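Local coordinates for protein putative ADP-Ribosyltransferase Scabin (Streptomyces scabiei 87.22, PDB 5EWY) that probably transfers ADP-ribose from NAD+ to DNA as a secreted toxin of the plant pathogen, and here holds an inhibitor in its pocket, at residues 64-69 against 142-148; 114-120 against 158-164; 122-126 against 182-186; 132-138 against 172-178. All coordinates share one frame; numbering follows the deposited sequence.

Contact 1: 64-69 against 142-148; sequences PDPVWR and GVDVNKT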
# COMPACT_ATOMS: atom_id res chain seq x y z
N PRO A 64 -3.55 15.37 -8.11
CA PRO A 64 -4.42 16.48 -7.72
C PRO A 64 -4.72 16.40 -6.23
O PRO A 64 -4.15 15.54 -5.55
CB PRO A 64 -5.69 16.23 -8.55
CG PRO A 64 -5.70 14.79 -8.80
CD PRO A 64 -4.27 14.35 -8.89
N ASP A 65 -5.58 17.28 -5.73
CA ASP A 65 -5.88 17.29 -4.30
C ASP A 65 -6.27 15.89 -3.84
O ASP A 65 -7.21 15.30 -4.41
CB ASP A 65 -7.01 18.28 -4.01
CG ASP A 65 -6.57 19.73 -4.16
OD1 ASP A 65 -5.37 20.01 -3.97
OD2 ASP A 65 -7.43 20.58 -4.46
N PRO A 66 -5.58 15.31 -2.86
CA PRO A 66 -5.84 13.91 -2.52
C PRO A 66 -7.13 13.74 -1.75
O PRO A 66 -7.52 14.59 -0.94
CB PRO A 66 -4.63 13.52 -1.67
CG PRO A 66 -4.18 14.78 -1.08
CD PRO A 66 -4.43 15.84 -2.11
N VAL A 67 -7.82 12.66 -2.05
CA VAL A 67 -8.90 12.16 -1.22
C VAL A 67 -8.32 11.03 -0.39
O VAL A 67 -7.95 9.97 -0.92
CB VAL A 67 -10.10 11.69 -2.06
CG1 VAL A 67 -11.19 11.17 -1.15
CG2 VAL A 67 -10.60 12.82 -2.93
N TRP A 68 -8.20 11.25 0.92
CA TRP A 68 -7.56 10.28 1.78
C TRP A 68 -8.52 9.16 2.14
O TRP A 68 -9.72 9.40 2.35
CB TRP A 68 -7.11 10.96 3.07
CG TRP A 68 -6.13 12.04 2.83
CD1 TRP A 68 -6.39 13.38 2.72
CD2 TRP A 68 -4.72 11.89 2.64
NE1 TRP A 68 -5.22 14.06 2.48
CE2 TRP A 68 -4.18 13.17 2.43
CE3 TRP A 68 -3.86 10.78 2.63
CZ2 TRP A 68 -2.82 13.38 2.21
CZ3 TRP A 68 -2.51 11.00 2.42
CH2 TRP A 68 -2.00 12.28 2.21
N ARG A 69 -7.98 7.96 2.23
CA ARG A 69 -8.74 6.82 2.71
C ARG A 69 -9.05 6.99 4.19
O ARG A 69 -8.18 7.37 4.98
CB ARG A 69 -7.91 5.56 2.48
CG ARG A 69 -8.34 4.34 3.29
CD ARG A 69 -7.55 3.14 2.84
NE ARG A 69 -7.55 2.00 3.76
CZ ARG A 69 -6.71 1.88 4.78
NH1 ARG A 69 -6.74 0.80 5.56
NH2 ARG A 69 -5.86 2.84 5.06
N GLY A 142 -3.41 6.89 3.61
CA GLY A 142 -3.24 6.58 2.19
C GLY A 142 -4.17 7.38 1.32
O GLY A 142 -5.25 7.82 1.74
N VAL A 143 -3.72 7.66 0.11
CA VAL A 143 -4.53 8.37 -0.88
C VAL A 143 -5.34 7.35 -1.67
O VAL A 143 -4.77 6.46 -2.31
CB VAL A 143 -3.64 9.20 -1.82
CG1 VAL A 143 -4.50 9.91 -2.83
CG2 VAL A 143 -2.78 10.20 -1.03
N ASP A 144 -6.66 7.48 -1.64
CA ASP A 144 -7.52 6.60 -2.42
C ASP A 144 -7.47 7.05 -3.87
O ASP A 144 -7.97 8.12 -4.23
CB ASP A 144 -8.94 6.61 -1.86
CG ASP A 144 -9.85 5.61 -2.54
OD1 ASP A 144 -9.83 5.55 -3.78
OD2 ASP A 144 -10.59 4.88 -1.85
N VAL A 145 -6.83 6.24 -4.72
CA VAL A 145 -6.53 6.69 -6.08
C VAL A 145 -7.81 6.96 -6.85
O VAL A 145 -7.95 8.02 -7.48
CB VAL A 145 -5.62 5.68 -6.80
CG1 VAL A 145 -5.54 5.98 -8.32
CG2 VAL A 145 -4.23 5.72 -6.22
N ASN A 146 -8.74 6.01 -6.86
CA ASN A 146 -9.94 6.20 -7.67
C ASN A 146 -10.81 7.35 -7.16
O ASN A 146 -11.47 8.02 -7.95
CB ASN A 146 -10.73 4.91 -7.79
CG ASN A 146 -10.03 3.87 -8.62
OD1 ASN A 146 -8.95 4.12 -9.17
ND2 ASN A 146 -10.64 2.71 -8.72
N LYS A 147 -10.81 7.60 -5.84
CA LYS A 147 -11.54 8.76 -5.33
C LYS A 147 -10.86 10.06 -5.70
O LYS A 147 -11.52 11.10 -5.79
CB LYS A 147 -11.69 8.67 -3.81
CG LYS A 147 -12.63 7.59 -3.34
CD LYS A 147 -12.82 7.66 -1.83
CE LYS A 147 -13.62 6.47 -1.30
NZ LYS A 147 -14.94 6.35 -1.97
N THR A 148 -9.54 10.03 -5.90
CA THR A 148 -8.75 11.21 -6.22
C THR A 148 -8.72 11.51 -7.71
O THR A 148 -8.83 12.68 -8.09
CB THR A 148 -7.33 11.00 -5.69
OG1 THR A 148 -7.40 10.80 -4.28
CG2 THR A 148 -6.42 12.19 -5.98
O HOH W 1 -8.94 15.08 -6.41
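Val67 and Thr148 meet through the threonine hydroxyl: Val67 N donates to Thr148 OG1 at 2.9 Å, with an N-H...O angle of 164°. Thr148 OG1 donates in turn to Asp144 O, which it reaches from above the carbonyl plane at 2.7 Å. The chi1 of -59° sets that hydroxyl beside its own backbone N and turns CG2 toward Asp65 O. Val67 also packs on Lys147, with Val67 CG1 3.7 Å from Lys147 CB. A single backbone bridge pairs Trp68 with Val143: Asp144 N donates to Val67 O, and Arg69 N donates to Gly142 O at 2.8 Å. Val143 CG2 sits over one face of the Trp68 six-membered ring, 4.0 Å from its centroid, while Gly142 O lies at the ring edge. Further out, Asp144 OD1 caps the helix at Lys147 N, and OD2 is held by Tyr120. Arg69 turns its guanidinium away, to the carbonyls of Ala139, Gly141 and Gly73. A water bridges Asp65 O and Thr148 O. By accepting from the loop and donating to Asp144 O, one hydroxyl links irregular 64-69 to the first turn of helix 145-149; Asp144 O also takes Thr148 N.

Contact 2: 114-120 against 158-164; sequences PYVSTTY and QVEVAFP. With 5TQ (4-(8-fluoranyl-6-oxidanylidene-1,3,4,5-tetrahydrobenzo[c][1,6]naphthyridin-2-yl)butanoic acid), chain B.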
# COMPACT_ATOMS: atom_id res chain seq x y z
N PRO A 114 7.09 9.34 -4.75
CA PRO A 114 7.07 9.32 -3.28
C PRO A 114 6.09 8.33 -2.70
O PRO A 114 5.92 8.29 -1.48
CB PRO A 114 6.63 10.76 -2.94
CG PRO A 114 5.72 11.10 -4.06
CD PRO A 114 6.37 10.52 -5.28
N TYR A 115 5.39 7.58 -3.54
CA TYR A 115 4.28 6.74 -3.13
C TYR A 115 4.67 5.27 -3.08
O TYR A 115 5.48 4.80 -3.88
CB TYR A 115 3.11 6.88 -4.11
CG TYR A 115 2.66 8.30 -4.30
CD1 TYR A 115 2.00 8.97 -3.27
CD2 TYR A 115 2.89 8.98 -5.49
CE1 TYR A 115 1.60 10.28 -3.42
CE2 TYR A 115 2.47 10.28 -5.65
CZ TYR A 115 1.83 10.93 -4.61
OH TYR A 115 1.43 12.23 -4.77
N VAL A 116 4.08 4.55 -2.14
CA VAL A 116 4.06 3.09 -2.18
C VAL A 116 2.63 2.67 -2.51
O VAL A 116 1.70 3.01 -1.77
CB VAL A 116 4.54 2.46 -0.87
CG1 VAL A 116 4.33 0.95 -0.90
CG2 VAL A 116 6.02 2.78 -0.65
N SER A 117 2.48 1.90 -3.58
CA SER A 117 1.16 1.46 -4.02
C SER A 117 0.71 0.24 -3.24
O SER A 117 1.47 -0.69 -3.01
CB SER A 117 1.20 1.06 -5.49
OG SER A 117 1.47 2.20 -6.30
N THR A 118 -0.56 0.26 -2.87
CA THR A 118 -1.25 -0.87 -2.25
C THR A 118 -2.61 -0.96 -2.91
O THR A 118 -3.01 -0.08 -3.69
CB THR A 118 -1.42 -0.68 -0.73
OG1 THR A 118 -2.39 0.34 -0.46
CG2 THR A 118 -0.06 -0.33 -0.06
N THR A 119 -3.37 -1.99 -2.56
CA THR A 119 -4.69 -2.18 -3.13
C THR A 119 -5.68 -2.64 -2.08
O THR A 119 -5.34 -3.36 -1.15
CB THR A 119 -4.64 -3.20 -4.30
OG1 THR A 119 -5.94 -3.43 -4.82
CG2 THR A 119 -4.02 -4.50 -3.89
N TYR A 120 -6.95 -2.31 -2.33
CA TYR A 120 -8.04 -2.88 -1.56
C TYR A 120 -8.31 -4.33 -1.92
O TYR A 120 -9.03 -5.02 -1.18
CB TYR A 120 -9.32 -2.09 -1.86
CG TYR A 120 -9.41 -0.68 -1.34
CD1 TYR A 120 -9.59 -0.42 0.00
CD2 TYR A 120 -9.43 0.40 -2.22
CE1 TYR A 120 -9.74 0.87 0.48
CE2 TYR A 120 -9.56 1.71 -1.75
CZ TYR A 120 -9.74 1.92 -0.40
OH TYR A 120 -9.88 3.20 0.10
N GLN A 158 -7.45 -1.68 -10.41
CA GLN A 158 -6.48 -2.00 -9.38
C GLN A 158 -6.90 -1.51 -8.00
O GLN A 158 -6.24 -1.87 -7.01
CB GLN A 158 -5.13 -1.36 -9.69
CG GLN A 158 -4.46 -1.81 -10.96
CD GLN A 158 -3.06 -1.22 -11.03
OE1 GLN A 158 -2.87 0.02 -10.96
NE2 GLN A 158 -2.08 -2.09 -11.16
N VAL A 159 -7.93 -0.67 -7.92
CA VAL A 159 -8.47 -0.15 -6.66
C VAL A 159 -7.34 0.19 -5.68
O VAL A 159 -7.26 -0.32 -4.55
CB VAL A 159 -9.59 -1.03 -6.08
CG1 VAL A 159 -10.79 -1.02 -7.00
CG2 VAL A 159 -9.13 -2.45 -5.81
N GLU A 160 -6.49 1.11 -6.12
CA GLU A 160 -5.22 1.41 -5.49
C GLU A 160 -5.39 2.41 -4.36
O GLU A 160 -6.22 3.33 -4.42
CB GLU A 160 -4.26 1.98 -6.54
CG GLU A 160 -2.88 2.25 -6.00
CD GLU A 160 -1.92 2.75 -7.04
OE1 GLU A 160 -2.26 2.67 -8.24
OE2 GLU A 160 -0.84 3.21 -6.63
N VAL A 161 -4.55 2.24 -3.34
CA VAL A 161 -4.34 3.22 -2.28
C VAL A 161 -2.85 3.52 -2.27
O VAL A 161 -2.01 2.61 -2.12
CB VAL A 161 -4.82 2.69 -0.91
CG1 VAL A 161 -4.52 3.71 0.20
CG2 VAL A 161 -6.32 2.36 -0.93
N ALA A 162 -2.50 4.79 -2.46
CA ALA A 162 -1.11 5.21 -2.58
C ALA A 162 -0.64 5.85 -1.28
O ALA A 162 -1.22 6.85 -0.83
CB ALA A 162 -0.96 6.21 -3.71
N PHE A 163 0.41 5.30 -0.68
CA PHE A 163 0.91 5.78 0.60
C PHE A 163 2.05 6.76 0.40
O PHE A 163 3.17 6.34 0.07
CB PHE A 163 1.33 4.63 1.51
CG PHE A 163 0.16 4.00 2.20
CD1 PHE A 163 -0.29 4.49 3.42
CD2 PHE A 163 -0.57 3.00 1.58
CE1 PHE A 163 -1.41 3.96 4.03
CE2 PHE A 163 -1.69 2.46 2.17
CZ PHE A 163 -2.12 2.94 3.39
N PRO A 164 1.84 8.07 0.57
CA PRO A 164 2.96 9.02 0.43
C PRO A 164 3.94 8.85 1.57
O PRO A 164 3.55 8.86 2.74
CB PRO A 164 2.28 10.39 0.46
CG PRO A 164 0.79 10.13 0.39
CD PRO A 164 0.60 8.75 0.95
N12 5TQ B . 4.51 -1.92 -8.89
C13 5TQ B . 5.03 -2.97 -8.25
C15 5TQ B . 5.32 -1.18 -9.91
C17 5TQ B . 7.25 0.05 -8.79
C01 5TQ B . -1.08 -2.32 -6.36
C02 5TQ B . -1.69 -1.28 -7.04
C03 5TQ B . -0.99 -0.53 -7.99
C04 5TQ B . 0.35 -0.82 -8.23
C05 5TQ B . 0.98 -1.89 -7.57
C06 5TQ B . 0.26 -2.62 -6.62
C07 5TQ B . 0.90 -3.74 -5.93
C08 5TQ B . 2.37 -2.21 -7.81
C09 5TQ B . 2.92 -3.31 -7.08
N10 5TQ B . 2.19 -4.01 -6.17
C11 5TQ B . 3.21 -1.56 -8.72
C14 5TQ B . 4.31 -3.65 -7.32
C16 5TQ B . 6.82 -1.12 -9.66
C18 5TQ B . 7.16 -0.30 -7.32
O19 5TQ B . 0.26 -4.42 -5.09
F20 5TQ B . -2.97 -1.00 -6.80
O21 5TQ B . 8.11 0.01 -6.56
O22 5TQ B . 6.15 -0.89 -6.89
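A chi1 of -177° puts Glu160 CG anti to its backbone N, and the extended chain carries the carboxylate across to Ser117. Ser117 OG donates to Glu160 OE2 at 2.5 Å, arriving from above the carboxylate plane; Tyr106 OH is a second partner of the serine. Thr118 OG1, placed by chi1 between N and the carbonyl carbon, joins the backbone N of Thr118 in gripping Val161 O from opposite faces of its plane, at 2.8 and 2.9 Å. On the same face of the sheet Thr118 OG1 touches the Phe163 ring edge. Thr119 OG1 donates to Gln158 O at 2.7 Å. At one end Val161 CG2 lies over the Tyr120 ring, 3.7 Å from its centroid; at the other, Pro164 CG meets the Tyr115 ring at its edge. Strands 115-119 and 160-164 run antiparallel, with reciprocal backbone bonds at Val116-Phe163 and Thr118-Val161. The inhibitor lies against the Ser117, Thr119 and Glu160 face: F20 is 3.2 Å from Thr118 O, and C04 is 3.4 Å from Ser117 CB. The Ser-Thr-Thr run and the Gln-x-Glu sequence recall the STS and Q/E-x-E motifs of ADP-ribosyltransferases. The serine hydroxyl thus holds the glutamate carboxylate against the fluorinated ring, Glu160 CD lying 3.5 Å from inhibitor C03, as one polar wall of the pocket.

Contact 3: 122-126 against 182-186; sequences HDLYK and TRTEK. With 5TQ (4-(8-fluoranyl-6-oxidanylidene-1,3,4,5-tetrahydrobenzo[c][1,6]naphthyridin-2-yl)butanoic acid), chain B.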
# COMPACT_ATOMS: atom_id res chain seq x y z
N HIS A 122 -7.49 -8.10 -2.29
CA HIS A 122 -6.65 -9.21 -1.87
C HIS A 122 -6.05 -9.97 -3.05
O HIS A 122 -4.93 -10.49 -2.93
CB HIS A 122 -7.49 -10.15 -1.00
CG HIS A 122 -6.77 -11.41 -0.65
ND1 HIS A 122 -6.78 -12.53 -1.47
CD2 HIS A 122 -5.94 -11.72 0.38
CE1 HIS A 122 -6.02 -13.46 -0.94
NE2 HIS A 122 -5.50 -13.00 0.18
N ASP A 123 -6.79 -10.09 -4.13
CA ASP A 123 -6.43 -10.95 -5.27
C ASP A 123 -5.63 -10.24 -6.37
O ASP A 123 -5.36 -10.87 -7.39
CB ASP A 123 -7.68 -11.57 -5.88
CG ASP A 123 -8.40 -12.47 -4.94
OD1 ASP A 123 -7.77 -13.08 -4.06
OD2 ASP A 123 -9.63 -12.53 -5.07
N LEU A 124 -5.28 -8.97 -6.20
CA LEU A 124 -4.61 -8.29 -7.29
C LEU A 124 -3.26 -8.93 -7.57
O LEU A 124 -2.74 -8.81 -8.69
CB LEU A 124 -4.46 -6.79 -6.97
CG LEU A 124 -4.03 -5.95 -8.20
CD1 LEU A 124 -5.17 -5.86 -9.16
CD2 LEU A 124 -3.67 -4.58 -7.73
N TYR A 125 -2.68 -9.61 -6.60
CA TYR A 125 -1.41 -10.30 -6.81
C TYR A 125 -1.46 -11.24 -8.00
O TYR A 125 -0.43 -11.49 -8.63
CB TYR A 125 -1.00 -11.07 -5.53
CG TYR A 125 -1.78 -12.35 -5.29
CD1 TYR A 125 -1.36 -13.56 -5.80
CD2 TYR A 125 -2.93 -12.33 -4.51
CE1 TYR A 125 -2.09 -14.71 -5.59
CE2 TYR A 125 -3.66 -13.48 -4.30
CZ TYR A 125 -3.22 -14.67 -4.81
OH TYR A 125 -3.92 -15.84 -4.67
N LYS A 126 -2.65 -11.75 -8.34
CA LYS A 126 -2.78 -12.68 -9.46
C LYS A 126 -2.47 -12.01 -10.79
O LYS A 126 -2.22 -12.73 -11.77
CB LYS A 126 -4.19 -13.28 -9.48
CG LYS A 126 -4.53 -14.09 -8.24
CD LYS A 126 -5.92 -14.67 -8.34
CE LYS A 126 -6.25 -15.51 -7.11
NZ LYS A 126 -5.54 -16.81 -7.15
N THR A 182 0.46 -21.24 -10.64
CA THR A 182 -0.97 -21.22 -10.43
C THR A 182 -1.49 -19.87 -9.97
O THR A 182 -2.70 -19.68 -9.89
CB THR A 182 -1.37 -22.28 -9.38
OG1 THR A 182 -0.68 -22.01 -8.16
CG2 THR A 182 -1.03 -23.69 -9.87
N ARG A 183 -0.61 -18.91 -9.68
CA ARG A 183 -1.03 -17.60 -9.17
C ARG A 183 -1.90 -17.75 -7.92
O ARG A 183 -2.95 -17.13 -7.80
CB ARG A 183 -1.77 -16.81 -10.25
CG ARG A 183 -0.94 -16.58 -11.52
CD ARG A 183 -1.79 -16.14 -12.70
NE ARG A 183 -2.93 -17.02 -12.97
CZ ARG A 183 -2.85 -18.21 -13.56
NH1 ARG A 183 -1.68 -18.69 -13.97
NH2 ARG A 183 -3.95 -18.92 -13.73
N THR A 184 -1.43 -18.56 -6.98
CA THR A 184 -2.15 -18.77 -5.73
C THR A 184 -1.19 -18.56 -4.57
O THR A 184 0.02 -18.69 -4.70
CB THR A 184 -2.72 -20.19 -5.67
OG1 THR A 184 -1.65 -21.14 -5.78
CG2 THR A 184 -3.78 -20.41 -6.72
N GLU A 185 -1.74 -18.26 -3.40
CA GLU A 185 -0.90 -18.10 -2.22
C GLU A 185 -0.54 -19.46 -1.63
O GLU A 185 -1.37 -20.37 -1.59
CB GLU A 185 -1.61 -17.25 -1.15
CG GLU A 185 -1.76 -15.82 -1.53
CD GLU A 185 -2.57 -15.00 -0.53
OE1 GLU A 185 -3.75 -15.33 -0.26
OE2 GLU A 185 -2.00 -14.00 -0.04
N LYS A 186 0.71 -19.58 -1.18
CA LYS A 186 1.20 -20.78 -0.51
C LYS A 186 0.96 -20.56 0.98
O LYS A 186 1.82 -20.06 1.71
CB LYS A 186 2.66 -21.03 -0.83
CG LYS A 186 2.90 -21.19 -2.34
CD LYS A 186 4.31 -21.68 -2.64
CE LYS A 186 5.36 -20.65 -2.30
NZ LYS A 186 6.72 -21.10 -2.72
N12 5TQ B . 4.51 -1.92 -8.89
C13 5TQ B . 5.03 -2.97 -8.25
C15 5TQ B . 5.32 -1.18 -9.91
C17 5TQ B . 7.25 0.05 -8.79
C01 5TQ B . -1.08 -2.32 -6.36
C02 5TQ B . -1.69 -1.28 -7.04
C03 5TQ B . -0.99 -0.53 -7.99
C04 5TQ B . 0.35 -0.82 -8.23
C05 5TQ B . 0.98 -1.89 -7.57
C06 5TQ B . 0.26 -2.62 -6.62
C07 5TQ B . 0.90 -3.74 -5.93
C08 5TQ B . 2.37 -2.21 -7.81
C09 5TQ B . 2.92 -3.31 -7.08
N10 5TQ B . 2.19 -4.01 -6.17
C11 5TQ B . 3.21 -1.56 -8.72
C14 5TQ B . 4.31 -3.65 -7.32
C16 5TQ B . 6.82 -1.12 -9.66
C18 5TQ B . 7.16 -0.30 -7.32
O19 5TQ B . 0.26 -4.42 -5.09
F20 5TQ B . -2.97 -1.00 -6.80
O21 5TQ B . 8.11 0.01 -6.56
O22 5TQ B . 6.15 -0.89 -6.89
O HOH W 2 -5.35 -18.21 -9.63
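Lys126 NZ is gripped by three oxygens. Lys126 NZ donates to Arg183 O at 2.7 Å (155° at the oxygen, the donor tilted slightly from the carbonyl plane), to Tyr125 OH at 3.1 Å, and to a water that in turn donates to Thr182 O. The lysine chain runs extended as far as CE and bends only at the last torsion (chi4 -74°), which swings the ammonium onto the carbonyl. Lys126 CG lies over one face of the Tyr125 ring, toward its rim. That ring reaches toward 182-186: Tyr125 CE1 lies 3.4 Å from Arg183 O, which meets the ring obliquely, and Glu185 CG lies off-centre, 4.3 Å from the ring centroid. His122 and Glu185 approach from opposite directions, with Glu185 OE1 at the imidazole edge 2.9 Å from His122 NE2 and the two planes 71° apart. His122 ND1 donates to Asp123 OD1 at 2.8 Å, close to the ring plane, which fixes the rotation of the imidazole. Tyr136 OH bonds to both His122 NE2 and Glu185 OE2, and Asn134 ND2 is a further partner of OE2. The contact joins the 3-10 turn after strand 115-119 to the start of edge strand 184-192, with Tyr125 also packed on Val178 of strand 172-179.

Contact 4: 132-138 against 172-178; sequences GYNYYID and VIGVCPV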
# COMPACT_ATOMS: atom_id res chain seq x y z
N GLY A 132 6.54 -12.31 -6.23
CA GLY A 132 6.59 -13.45 -5.40
C GLY A 132 5.86 -13.43 -4.10
O GLY A 132 5.76 -14.46 -3.53
N TYR A 133 5.39 -12.26 -3.66
CA TYR A 133 4.71 -12.19 -2.41
C TYR A 133 3.49 -11.29 -2.42
O TYR A 133 3.44 -10.33 -3.10
CB TYR A 133 5.70 -11.59 -1.39
CG TYR A 133 6.98 -12.39 -1.21
CD1 TYR A 133 7.03 -13.42 -0.35
CD2 TYR A 133 8.10 -12.08 -1.91
CE1 TYR A 133 8.18 -14.16 -0.20
CE2 TYR A 133 9.23 -12.82 -1.77
CZ TYR A 133 9.26 -13.84 -0.90
OH TYR A 133 10.38 -14.57 -0.74
N ASN A 134 2.52 -11.66 -1.60
CA ASN A 134 1.35 -10.83 -1.33
C ASN A 134 1.45 -10.37 0.13
O ASN A 134 1.27 -11.17 1.05
CB ASN A 134 0.08 -11.64 -1.59
CG ASN A 134 -1.15 -10.78 -1.72
OD1 ASN A 134 -1.10 -9.64 -2.23
ND2 ASN A 134 -2.30 -11.30 -1.25
N TYR A 135 1.75 -9.10 0.34
CA TYR A 135 1.83 -8.51 1.68
C TYR A 135 0.47 -7.99 2.14
O TYR A 135 -0.34 -7.50 1.34
CB TYR A 135 2.84 -7.37 1.69
CG TYR A 135 4.27 -7.84 1.60
CD1 TYR A 135 4.90 -8.01 0.37
CD2 TYR A 135 5.01 -8.09 2.73
CE1 TYR A 135 6.22 -8.45 0.30
CE2 TYR A 135 6.30 -8.53 2.69
CZ TYR A 135 6.92 -8.70 1.46
OH TYR A 135 8.21 -9.15 1.47
N TYR A 136 0.23 -8.16 3.44
CA TYR A 136 -0.99 -7.78 4.14
C TYR A 136 -0.65 -6.60 5.03
O TYR A 136 0.32 -6.65 5.79
CB TYR A 136 -1.48 -8.96 5.00
CG TYR A 136 -2.00 -10.15 4.24
CD1 TYR A 136 -1.22 -10.78 3.26
CD2 TYR A 136 -3.26 -10.63 4.45
CE1 TYR A 136 -1.69 -11.86 2.57
CE2 TYR A 136 -3.75 -11.70 3.72
CZ TYR A 136 -2.96 -12.31 2.76
OH TYR A 136 -3.46 -13.38 2.10
N ILE A 137 -1.41 -5.51 4.89
CA ILE A 137 -1.07 -4.20 5.45
C ILE A 137 -2.25 -3.70 6.28
O ILE A 137 -3.40 -3.79 5.83
CB ILE A 137 -0.74 -3.21 4.32
CG1 ILE A 137 0.56 -3.67 3.66
CG2 ILE A 137 -0.61 -1.77 4.82
CD1 ILE A 137 0.79 -3.08 2.29
N ASP A 138 -1.96 -3.18 7.47
CA ASP A 138 -3.00 -2.61 8.32
C ASP A 138 -2.46 -1.24 8.74
O ASP A 138 -1.76 -1.10 9.73
CB ASP A 138 -3.29 -3.51 9.51
CG ASP A 138 -4.27 -2.90 10.51
OD1 ASP A 138 -5.06 -2.01 10.14
OD2 ASP A 138 -4.25 -3.33 11.68
N VAL A 172 2.76 -3.36 8.69
CA VAL A 172 2.78 -4.52 7.81
C VAL A 172 2.45 -5.73 8.66
O VAL A 172 3.21 -6.11 9.56
CB VAL A 172 4.14 -4.67 7.10
CG1 VAL A 172 4.13 -5.93 6.25
CG2 VAL A 172 4.40 -3.43 6.24
N ILE A 173 1.30 -6.36 8.38
CA ILE A 173 0.86 -7.51 9.17
C ILE A 173 1.76 -8.70 8.93
O ILE A 173 2.17 -9.40 9.87
CB ILE A 173 -0.58 -7.90 8.81
CG1 ILE A 173 -1.57 -6.75 8.99
CG2 ILE A 173 -0.98 -9.08 9.66
CD1 ILE A 173 -2.86 -7.00 8.25
N GLY A 174 2.05 -8.99 7.67
CA GLY A 174 2.69 -10.24 7.29
C GLY A 174 2.63 -10.40 5.79
O GLY A 174 2.34 -9.45 5.06
N VAL A 175 2.88 -11.62 5.33
CA VAL A 175 3.05 -11.87 3.91
C VAL A 175 2.71 -13.32 3.62
O VAL A 175 2.91 -14.20 4.44
CB VAL A 175 4.50 -11.54 3.48
CG1 VAL A 175 5.51 -12.55 4.10
CG2 VAL A 175 4.67 -11.53 1.95
N CYS A 176 2.26 -13.58 2.39
CA CYS A 176 2.15 -14.93 1.88
C CYS A 176 2.91 -15.03 0.55
O CYS A 176 2.66 -14.21 -0.36
CB CYS A 176 0.68 -15.34 1.65
SG CYS A 176 -0.32 -15.44 3.15
N PRO A 177 3.78 -16.00 0.39
CA PRO A 177 4.43 -16.20 -0.91
C PRO A 177 3.42 -16.71 -1.93
O PRO A 177 2.42 -17.34 -1.59
CB PRO A 177 5.49 -17.26 -0.63
CG PRO A 177 5.53 -17.46 0.80
CD PRO A 177 4.22 -17.02 1.37
N VAL A 178 3.73 -16.45 -3.19
CA VAL A 178 2.84 -16.74 -4.31
C VAL A 178 3.46 -17.81 -5.17
O VAL A 178 4.62 -17.69 -5.61
CB VAL A 178 2.53 -15.47 -5.13
CG1 VAL A 178 1.69 -15.83 -6.36
CG2 VAL A 178 1.81 -14.45 -4.28
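Tyr135 and Val175 lie side by side, pointing the same way, and with CG2 anti to its backbone N Val175 sets that methyl over the centre of the Tyr135 ring, 3.4 Å from its centroid and 9° off the normal. The same methyl, Val175 CG2, reaches Tyr133 CB at 3.5 Å. Tyr133 crosses both Val175 and Pro177 obliquely, its CE1 approaching Pro177 CB. The face that carries these tyrosines is covered by helix 83-89, and Tyr135 also meets Phe91 edge-to-face. On the other face Tyr136 runs beside the sulfur of Cys176, which is 4.7 Å from the ring centroid and oblique to it; Cys176 is disulfide-bonded to Cys190. The polar ends of Tyr136 and Asn134 turn to His122 and Glu185 of contact 3. The backbones run antiparallel at 163°, and the Asn134-Cys176 pair bonds both ways, with Asn134 N to Cys176 O at 2.8 Å and 177° at the hydrogen. The register slips at a classic beta bulge, where Ile173 and Gly174 both face Tyr136: Ile173 N donates to Tyr136 O at 2.8 Å, whereas the bond from Gly174 N is weak. Ile173 CG1 then packs on Asp138 CB. The contact thus separates its chemistry by face, with CH-pi and apolar packing on one and a disulfide beside polar tyrosine and asparagine ends on the other.

In the fold
Contacts 1 and 2 share the three-stranded sheet: strand 143-144 adds to 160-164 through Val143 N and Ala162 O, 2.8 Å apart, and Arg69 CD packs on Tyr120 OH at 3.6 Å. Contacts 3 and 4 share the four-stranded sheet, their centres 11 Å apart, and Tyr125 CD2 of contact 3 lies 3.5 Å from Asn134 ND2 of contact 4. Between the two sheets, Thr118 CG2 touches Ile137 CD1 at 3.7 Å. The inhibitor bridges contacts 2 and 3: contact 2 supplies Ser117, Thr118, Thr119, Gln158 and Glu160, contact 3 brings Leu124, and Arg77 and Ser78 hydrogen-bond the ligand. Contact 1 is more remote, with the Asp144 side chain about 10 Å from the inhibitor.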